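Local coordinates for hemoglobin-like protein (Methylacidiphilum infernorum, PDB 4NK2) that binds a heme group as a group II truncated hemoglobin and probably binds oxygen at its iron, consistent with an oxygen-carrier role, at residues A58-L63 against F100-C105; R64-V69 against V148-S153. One frame throughout, in Å; residues are numbered along the deposited sequence.

Contact 1. Residues A58-L63 against F100-C105; sequences AGEELL and FVVEMC. With HEM (protoporphyrin IX containing Fe), chain C.
Two nearly antiparallel helix segments of the truncated globin fold, 58-63 on helix 53-75 and 100-104 at the C-terminal end of helix 87-104, pack here through aliphatic side chains, their axes 9.6 Å apart at an angle of 166°. Leu-63 carries the apolar part. With its CG anti to the carbonyl carbon (chi1 -68°), the side chain spreads from Val-101 to Cys-105, just past the end of the helix. Leu-63 CB meets Val-102 CG2 at 4.0 Å. Leu-63 CD2 lies 4.1 Å from Val-101 CG1, the two side chains crossing obliquely, and Leu-63 CD1 reaches Cys-105 CB at 3.9 Å. Val-102 CG2 also meets the aliphatic stem of Glu-60, 4.1 Å from its CG.

The polar end of Glu-60 turns elsewhere. Its extended chain brings OE1 to a hydrogen bond with Tyr-110 OH and OE2 to a salt bridge with Arg-64 NE.

Within this contact it is Phe-100 that touches the heme: Phe-100 CB lies 3.5 Å from HEM CMD and its CE2 3.6 Å from the vinyl carbon CAC. Met-104 CG covers one face of this ring 3.5 Å above its centre, and Tyr-111, a heme-binding residue, meets the ring edge-to-face.

With no hydrogen bond between the two segments, their association rests on apolar contact, and helix 87-104 presents aliphatic groups to helix 53-75 and an aromatic ring to the heme.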
loop_
_atom_site.group_PDB
_atom_site.type_symbol
_atom_site.label_atom_id
_atom_site.label_comp_id
_atom_site.label_asym_id
_atom_site.label_seq_id
_atom_site.Cartn_x
_atom_site.Cartn_y
_atom_site.Cartn_z
ATOM N N ALA A 58 10.295 29.088 17.025
ATOM C CA ALA A 58 11.532 28.378 16.726
ATOM C C ALA A 58 12.544 29.160 15.898
ATOM O O ALA A 58 13.722 29.106 16.154
ATOM C CB ALA A 58 11.224 27.059 16.063
ATOM N N GLY A 59 12.068 29.864 14.888
ATOM C CA GLY A 59 12.932 30.587 13.985
ATOM C C GLY A 59 13.424 29.692 12.871
ATOM O O GLY A 59 13.463 28.500 13.033
ATOM N N GLU A 60 13.791 30.276 11.742
ATOM C CA GLU A 60 14.241 29.507 10.596
ATOM C C GLU A 60 15.471 28.655 10.885
ATOM O O GLU A 60 15.497 27.497 10.554
ATOM C CB GLU A 60 14.495 30.411 9.394
ATOM C CG GLU A 60 15.087 29.685 8.228
ATOM C CD GLU A 60 15.074 30.479 6.946
ATOM O OE1 GLU A 60 14.409 31.513 6.877
ATOM O OE2 GLU A 60 15.741 30.064 6.003
ATOM N N GLU A 61 16.497 29.231 11.487
ATOM C CA GLU A 61 17.715 28.508 11.833
ATOM C C GLU A 61 17.459 27.187 12.556
ATOM O O GLU A 61 17.957 26.155 12.171
ATOM C CB GLU A 61 18.589 29.400 12.709
ATOM C CG GLU A 61 20.063 29.091 12.705
ATOM C CD GLU A 61 20.866 30.028 13.603
ATOM O OE1 GLU A 61 21.410 31.030 13.112
ATOM O OE2 GLU A 61 20.953 29.755 14.808
ATOM N N LEU A 62 16.678 27.241 13.620
ATOM C CA LEU A 62 16.395 26.057 14.433
ATOM C C LEU A 62 15.629 25.018 13.628
ATOM O O LEU A 62 15.880 23.819 13.749
ATOM C CB LEU A 62 15.552 26.447 15.649
ATOM C CG LEU A 62 15.735 25.644 16.938
ATOM C CD1 LEU A 62 14.527 25.749 17.845
ATOM C CD2 LEU A 62 16.026 24.217 16.643
ATOM N N LEU A 63 14.668 25.463 12.827
ATOM C CA LEU A 63 13.921 24.510 12.004
ATOM C C LEU A 63 14.841 23.821 11.007
ATOM O O LEU A 63 14.686 22.625 10.727
ATOM C CB LEU A 63 12.745 25.198 11.301
ATOM C CG LEU A 63 11.631 25.660 12.254
ATOM C CD1 LEU A 63 10.623 26.548 11.544
ATOM C CD2 LEU A 63 10.933 24.443 12.849
ATOM N N PHE A 100 10.625 22.805 3.078
ATOM C CA PHE A 100 9.233 22.412 3.316
ATOM C C PHE A 100 8.812 22.677 4.774
ATOM O O PHE A 100 7.756 23.251 5.044
ATOM C CB PHE A 100 9.034 20.930 2.968
ATOM C CG PHE A 100 7.613 20.448 3.123
ATOM C CD1 PHE A 100 6.633 20.819 2.208
ATOM C CD2 PHE A 100 7.262 19.613 4.172
ATOM C CE1 PHE A 100 5.317 20.381 2.347
ATOM C CE2 PHE A 100 5.947 19.177 4.327
ATOM C CZ PHE A 100 4.974 19.557 3.405
ATOM N N VAL A 101 9.635 22.238 5.718
ATOM C CA VAL A 101 9.323 22.410 7.136
ATOM C C VAL A 101 9.227 23.879 7.517
ATOM O O VAL A 101 8.303 24.283 8.236
ATOM C CB VAL A 101 10.385 21.736 8.027
ATOM C CG1 VAL A 101 10.256 22.212 9.473
ATOM C CG2 VAL A 101 10.264 20.190 7.932
ATOM N N VAL A 102 10.193 24.681 7.074
ATOM C CA VAL A 102 10.175 26.111 7.383
ATOM C C VAL A 102 8.895 26.745 6.838
ATOM O O VAL A 102 8.229 27.511 7.529
ATOM C CB VAL A 102 11.398 26.829 6.794
ATOM C CG1 VAL A 102 11.223 28.343 6.891
ATOM C CG2 VAL A 102 12.676 26.399 7.508
ATOM N N GLU A 103 8.539 26.415 5.601
ATOM C CA GLU A 103 7.338 26.997 4.998
ATOM C C GLU A 103 6.076 26.567 5.726
ATOM O O GLU A 103 5.219 27.396 6.081
ATOM C CB GLU A 103 7.240 26.626 3.506
ATOM C CG GLU A 103 5.943 27.133 2.861
ATOM C CD GLU A 103 5.947 27.063 1.324
ATOM O OE1 GLU A 103 6.981 26.677 0.721
ATOM O OE2 GLU A 103 4.900 27.405 0.718
ATOM N N MET A 104 5.955 25.273 5.961
ATOM C CA MET A 104 4.775 24.711 6.586
ATOM C C MET A 104 4.582 25.147 8.027
ATOM O O MET A 104 3.489 25.113 8.533
ATOM C CB MET A 104 4.808 23.195 6.501
ATOM C CG MET A 104 4.714 22.663 5.096
ATOM S SD MET A 104 3.231 23.193 4.277
ATOM C CE MET A 104 3.861 24.124 2.932
ATOM N N CYS A 105 5.657 25.557 8.678
ATOM C CA CYS A 105 5.558 26.097 10.033
ATOM C C CYS A 105 5.245 27.589 10.046
ATOM O O CYS A 105 5.134 28.193 11.125
ATOM C CB CYS A 105 6.836 25.823 10.819
ATOM S SG CYS A 105 6.988 24.089 11.287
HETATM C CHA HEM C . 11.617 13.141 0.385
HETATM C CHB HEM C . 11.568 9.248 3.254
HETATM C CHC HEM C . 7.655 11.034 5.554
HETATM C CHD HEM C . 9.042 15.389 3.857
HETATM C C1A HEM C . 11.906 11.892 0.877
HETATM C C2A HEM C . 12.808 10.902 0.293
HETATM C C3A HEM C . 12.781 9.828 1.108
HETATM C C4A HEM C . 11.869 10.100 2.211
HETATM C CMA HEM C . 13.569 8.506 0.962
HETATM C CAA HEM C . 13.624 11.079 -1.022
HETATM C CBA HEM C . 12.807 10.428 -2.158
HETATM C CGA HEM C . 13.403 10.521 -3.559
HETATM O O1A HEM C . 13.403 9.488 -4.288
HETATM O O2A HEM C . 13.875 11.609 -3.989
HETATM C C1B HEM C . 10.453 9.316 4.074
HETATM C C2B HEM C . 9.911 8.256 4.911
HETATM C C3B HEM C . 8.831 8.746 5.546
HETATM C C4B HEM C . 8.639 10.137 5.147
HETATM C CMB HEM C . 10.473 6.829 5.072
HETATM C CAB HEM C . 7.960 7.942 6.530
HETATM C CBB HEM C . 6.750 8.404 6.871
HETATM C C1C HEM C . 7.705 12.400 5.344
HETATM C C2C HEM C . 6.865 13.427 5.944
HETATM C C3C HEM C . 7.252 14.624 5.460
HETATM C C4C HEM C . 8.358 14.407 4.547
HETATM C CMC HEM C . 5.712 13.171 6.941
HETATM C CAC HEM C . 6.683 16.022 5.799
HETATM C CBC HEM C . 5.970 16.238 6.914
HETATM C C1D HEM C . 9.754 15.213 2.693
HETATM C C2D HEM C . 10.049 16.230 1.695
HETATM C C3D HEM C . 10.862 15.516 0.627
HETATM C C4D HEM C . 10.969 14.143 1.068
HETATM C CMD HEM C . 9.662 17.730 1.693
HETATM C CAD HEM C . 11.416 16.134 -0.676
HETATM C CBD HEM C . 10.271 16.124 -1.693
HETATM C CGD HEM C . 10.800 16.725 -2.976
HETATM O O1D HEM C . 11.610 16.051 -3.657
HETATM O O2D HEM C . 10.421 17.880 -3.306
HETATM N NA HEM C . 11.362 11.370 2.035
HETATM N NB HEM C . 9.650 10.432 4.256
HETATM N NC HEM C . 8.600 13.052 4.506
HETATM N ND HEM C . 10.310 14.011 2.284
HETATM FE FE HEM C . 9.899 12.196 3.227
#

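Contact 2. Residues R64-V69 against V148-S153; sequences RKLVEV and VHFPLS
Val-148, just past the end of helix 131-147, pushes its two methyl groups against segment 64-69 of helix 53-75, and the tight part of this contact is built round it. Val-148 CG1, anti to the carbonyl carbon (chi1 -53°), does most of the touching: it lies 3.7 Å from Val-69 CG2, the two valines sliding past each other in opposite directions, and 4.1 Å from Leu-66 CA, so that it rests on the helix backbone itself. Val-148 CG2, in the crowded position between the backbone N and the carbonyl carbon, faces Leu-66 CD1 at 4.2 Å, where the two side chains cross at about a right angle. The other branch of Leu-66 serves the aromatic neighbour: Leu-66 CD2 approaches Phe-150 CE1 at 3.8 Å, obliquely to the ring. Phe-150 has its CG anti to the backbone N (chi1 -158°), which brings the end of the ring nearer the helix, while Pro-151 CD covers one ring face 3.4 Å above the plane, offset toward the rim.

The side at Lys-65 is looser and wetter. The extended Lys-65 chain passes Val-148 CG1 with its CG at 4.2 Å. Lys-65 NZ then donates to a water oxygen 3.0 Å away, and that water donates a weak hydrogen bond to Val-148 O. No direct hydrogen bond joins the segments here. Exposed His-149 has positive phi (57°) and closes helix 131-147 in a Schellman motif, turning the chain into the loop.

Leu-66 also touches Tyr-141, Ala-144 and Leu-145 of helix 131-147 and Phe-158 of helix 155-165, whereas Phe-150 lies against Val-54 of helix 53-75 and Leu-155 at the start of helix 155-165.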
loop_
_atom_site.group_PDB
_atom_site.type_symbol
_atom_site.label_atom_id
_atom_site.label_comp_id
_atom_site.label_asym_id
_atom_site.label_seq_id
_atom_site.Cartn_x
_atom_site.Cartn_y
_atom_site.Cartn_z
ATOM N N ARG A 64 15.813 24.541 10.465
ATOM C CA ARG A 64 16.702 23.884 9.504
ATOM C C ARG A 64 17.628 22.904 10.234
ATOM O O ARG A 64 17.971 21.838 9.710
ATOM C CB ARG A 64 17.496 24.910 8.676
ATOM C CG ARG A 64 16.615 25.862 7.855
ATOM C CD ARG A 64 17.414 26.661 6.828
ATOM N NE ARG A 64 16.509 27.408 5.957
ATOM C CZ ARG A 64 15.963 26.913 4.848
ATOM N NH1 ARG A 64 16.237 25.670 4.462
ATOM N NH2 ARG A 64 15.132 27.654 4.126
ATOM N N LYS A 65 18.013 23.249 11.459
ATOM C CA LYS A 65 18.891 22.374 12.230
ATOM C C LYS A 65 18.145 21.122 12.655
ATOM O O LYS A 65 18.705 20.017 12.645
ATOM C CB LYS A 65 19.437 23.091 13.461
ATOM C CG LYS A 65 20.363 22.220 14.305
ATOM C CD LYS A 65 20.817 22.971 15.585
ATOM C CE LYS A 65 21.681 22.059 16.438
ATOM N NZ LYS A 65 22.356 22.792 17.540
ATOM N N LEU A 66 16.874 21.292 13.020
ATOM C CA LEU A 66 16.012 20.167 13.382
ATOM C C LEU A 66 15.983 19.162 12.242
ATOM O O LEU A 66 16.124 17.954 12.448
ATOM C CB LEU A 66 14.591 20.672 13.649
ATOM C CG LEU A 66 13.472 19.630 13.687
ATOM C CD1 LEU A 66 13.701 18.592 14.803
ATOM C CD2 LEU A 66 12.096 20.304 13.843
ATOM N N VAL A 67 15.777 19.666 11.033
ATOM C CA VAL A 67 15.676 18.779 9.871
ATOM C C VAL A 67 17.022 18.115 9.626
ATOM O O VAL A 67 17.102 16.905 9.374
ATOM C CB VAL A 67 15.226 19.557 8.640
ATOM C CG1 VAL A 67 15.338 18.690 7.376
ATOM C CG2 VAL A 67 13.777 20.034 8.839
ATOM N N GLU A 68 18.086 18.904 9.715
ATOM C CA GLU A 68 19.437 18.363 9.569
ATOM C C GLU A 68 19.671 17.239 10.573
ATOM O O GLU A 68 20.117 16.160 10.209
ATOM C CB GLU A 68 20.475 19.479 9.754
ATOM C CG GLU A 68 21.909 18.999 9.940
ATOM C CD GLU A 68 22.479 18.298 8.721
ATOM O OE1 GLU A 68 22.180 18.717 7.578
ATOM O OE2 GLU A 68 23.254 17.332 8.907
ATOM N N VAL A 69 19.356 17.482 11.840
ATOM C CA VAL A 69 19.560 16.456 12.860
ATOM C C VAL A 69 18.659 15.243 12.618
ATOM O O VAL A 69 19.080 14.094 12.803
ATOM C CB VAL A 69 19.351 17.039 14.282
ATOM C CG1 VAL A 69 19.291 15.928 15.325
ATOM C CG2 VAL A 69 20.468 18.034 14.608
ATOM N N VAL A 148 17.639 19.096 19.717
ATOM C CA VAL A 148 17.836 20.490 19.333
ATOM C C VAL A 148 17.065 21.447 20.251
ATOM O O VAL A 148 17.029 22.654 20.008
ATOM C CB VAL A 148 17.418 20.763 17.863
ATOM C CG1 VAL A 148 18.109 19.789 16.913
ATOM C CG2 VAL A 148 15.899 20.663 17.708
ATOM N N HIS A 149 16.445 20.905 21.292
ATOM C CA HIS A 149 15.712 21.724 22.258
ATOM C C HIS A 149 14.621 22.559 21.588
ATOM O O HIS A 149 14.485 23.769 21.838
ATOM C CB HIS A 149 16.687 22.619 23.049
ATOM C CG HIS A 149 17.940 21.909 23.462
ATOM N ND1 HIS A 149 17.922 20.718 24.160
ATOM C CD2 HIS A 149 19.246 22.203 23.251
ATOM C CE1 HIS A 149 19.165 20.309 24.361
ATOM N NE2 HIS A 149 19.987 21.201 23.832
ATOM N N PHE A 150 13.838 21.904 20.734
ATOM C CA PHE A 150 12.678 22.542 20.130
ATOM C C PHE A 150 11.828 23.151 21.246
ATOM O O PHE A 150 11.588 22.512 22.271
ATOM C CB PHE A 150 11.868 21.509 19.354
ATOM C CG PHE A 150 10.994 22.102 18.299
ATOM C CD1 PHE A 150 11.541 22.509 17.082
ATOM C CD2 PHE A 150 9.622 22.235 18.506
ATOM C CE1 PHE A 150 10.737 23.049 16.092
ATOM C CE2 PHE A 150 8.804 22.768 17.520
ATOM C CZ PHE A 150 9.360 23.178 16.307
ATOM N N PRO A 151 11.369 24.394 21.048
ATOM C CA PRO A 151 10.686 25.137 22.120
ATOM C C PRO A 151 9.473 24.373 22.658
ATOM O O PRO A 151 8.633 23.891 21.887
ATOM C CB PRO A 151 10.245 26.429 21.425
ATOM C CG PRO A 151 11.180 26.567 20.232
ATOM C CD PRO A 151 11.458 25.160 19.791
ATOM N N LEU A 152 9.371 24.266 23.979
ATOM C CA LEU A 152 8.342 23.415 24.566
ATOM C C LEU A 152 6.928 23.901 24.242
ATOM O O LEU A 152 5.983 23.110 24.240
ATOM C CB LEU A 152 8.548 23.299 26.085
ATOM C CG LEU A 152 9.813 22.552 26.528
ATOM C CD1 LEU A 152 10.029 22.676 28.041
ATOM C CD2 LEU A 152 9.765 21.072 26.118
ATOM N N SER A 153 6.782 25.191 23.957
ATOM C CA SER A 153 5.461 25.778 23.720
ATOM C C SER A 153 4.802 25.256 22.442
ATOM O O SER A 153 3.572 25.245 22.327
ATOM C CB SER A 153 5.564 27.294 23.623
ATOM O OG SER A 153 6.398 27.667 22.536
HETATM O O HOH W 1 20.024 23.843 19.139
#

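From the N terminus, helix 53-75 supplies the first segment of both contacts in succession, 58-63 and then 64-69. Contact 1 closes the shorter loop, when the chain comes back through the end of helix 87-104; contact 2 closes a longer one, after helix 131-147. The two loops cross, because 64-69 lies inside the loop of contact 1 while 148-153 lies beyond it. Their centres are about 9 Å apart and their side chains touch: Leu-63 CD2 is 3.5 Å from Phe-150 CE1, and Val-101 CG2 is 3.6 Å from Val-67 CG2. Helix 53-75 thus joins the heme-contacting helix 87-104 to the loop between helices 131-147 and 155-165.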